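Local structure of malonyl-CoA decarboxylase (Rhodopseudomonas palustris, 4KSA) at the interface of chains A and B. The protein catalyses the decarboxylation of malonyl-CoA to acetyl-CoA, releasing carbon dioxide. Coordinates in Å, arbitrary orientation; residue numbers count along the deposited sequence, not the author numbering. Chains: chain A/B, Malonyl-CoA decarboxylase.

The interface of chains A and B. Residues chain A 170, 281-283, 425; chain B 51-53.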
# COMPACT_ATOMS: atom_id res chain seq x y z
N ARG A 170 6.86 21.73 0.28
CA ARG A 170 7.68 20.79 1.04
C ARG A 170 6.87 19.71 1.78
O ARG A 170 7.36 18.61 2.01
CB ARG A 170 8.57 21.53 2.05
CG ARG A 170 7.81 22.35 3.07
CD ARG A 170 8.72 22.69 4.24
NE ARG A 170 8.77 24.12 4.49
CZ ARG A 170 8.17 24.74 5.50
NH1 ARG A 170 7.47 24.04 6.39
NH2 ARG A 170 8.27 26.06 5.62
N GLY A 281 12.72 23.17 1.75
CA GLY A 281 12.84 23.18 3.18
C GLY A 281 14.29 23.14 3.60
O GLY A 281 15.19 22.77 2.83
N ASN A 282 14.52 23.52 4.84
CA ASN A 282 15.85 23.55 5.39
C ASN A 282 16.18 22.32 6.20
O ASN A 282 17.34 22.08 6.54
CB ASN A 282 15.99 24.81 6.21
CG ASN A 282 15.90 26.05 5.34
OD1 ASN A 282 16.86 26.40 4.66
ND2 ASN A 282 14.74 26.71 5.34
N PHE A 283 15.17 21.52 6.47
CA PHE A 283 15.38 20.34 7.29
C PHE A 283 15.39 19.04 6.51
O PHE A 283 14.77 18.05 6.89
CB PHE A 283 14.34 20.33 8.40
CG PHE A 283 14.41 21.55 9.24
CD1 PHE A 283 15.43 21.71 10.17
CD2 PHE A 283 13.50 22.59 9.07
CE1 PHE A 283 15.55 22.88 10.92
CE2 PHE A 283 13.61 23.77 9.81
CZ PHE A 283 14.63 23.92 10.74
N HIS A 425 19.95 26.35 12.82
CA HIS A 425 19.20 26.90 11.70
C HIS A 425 18.62 28.24 12.10
O HIS A 425 18.77 29.22 11.37
CB HIS A 425 18.06 25.97 11.28
CG HIS A 425 17.07 26.62 10.35
ND1 HIS A 425 17.32 26.81 9.01
CD2 HIS A 425 15.88 27.21 10.60
CE1 HIS A 425 16.33 27.50 8.47
NE2 HIS A 425 15.44 27.75 9.42
N GLY B 51 13.33 32.22 10.40
CA GLY B 51 13.61 30.83 10.71
C GLY B 51 12.43 29.93 10.38
O GLY B 51 11.28 30.27 10.63
N GLU B 52 12.72 28.77 9.81
CA GLU B 52 11.67 27.85 9.43
C GLU B 52 11.02 27.20 10.65
O GLU B 52 9.81 27.31 10.85
CB GLU B 52 12.24 26.79 8.49
CG GLU B 52 11.27 25.70 8.07
CD GLU B 52 11.85 24.78 7.00
OE1 GLU B 52 11.37 23.63 6.86
OE2 GLU B 52 12.79 25.22 6.29
N ALA B 53 11.83 26.54 11.48
CA ALA B 53 11.35 25.87 12.68
C ALA B 53 10.50 26.75 13.57
O ALA B 53 9.44 26.33 14.05
CB ALA B 53 12.52 25.34 13.48
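A:Asn282, A:Arg170, A:Phe283 and A:His425 receive B:Glu52 in a polar plug-and-socket contact, part of a two-fold symmetric interface between identical subunits that, with its twin, ties chains A and B together, plausibly within the enzyme's native oligomer. The glutamate enters nearly straight, its CG anti to the backbone N (chi1 177°) and the rest of the chain extended, which carries the carboxylate deep among the partner's residues. There OE2 takes two hydrogen bonds from A:Asn282: the backbone N, 2.8 Å away, approaches on the syn side, and the side-chain amide ND2 lies nearly in line with the C-O bond. The other oxygen, OE1, forms a long salt bridge with NE of A:Arg170 at 3.5 Å; the two side chains meet tip to tip, with guanidinium and carboxylate stacked, their planes 18° apart, and OE1 over one face of the guanidinium, toward its rim. A:Phe283 runs alongside in the opposite direction, presenting its ring edge to CG of B:Glu52, and its CZ meets CB of B:Ala53 at 3.7 Å. At the base of the glutamate, its backbone N donates to NE2 of A:His425 at 2.9 Å, close to the imidazole plane. An alanine in place of B:Glu52 would probably leave the A:Asn282 donors and the A:Arg170 guanidinium without their carboxylate mate and open a gap beside A:Phe283. B:Glu52 begins helix 52-67, whose first turn faces the loop just before helix 284-295, the 3-10 turn 170-172 and helix 421-431 of chain A.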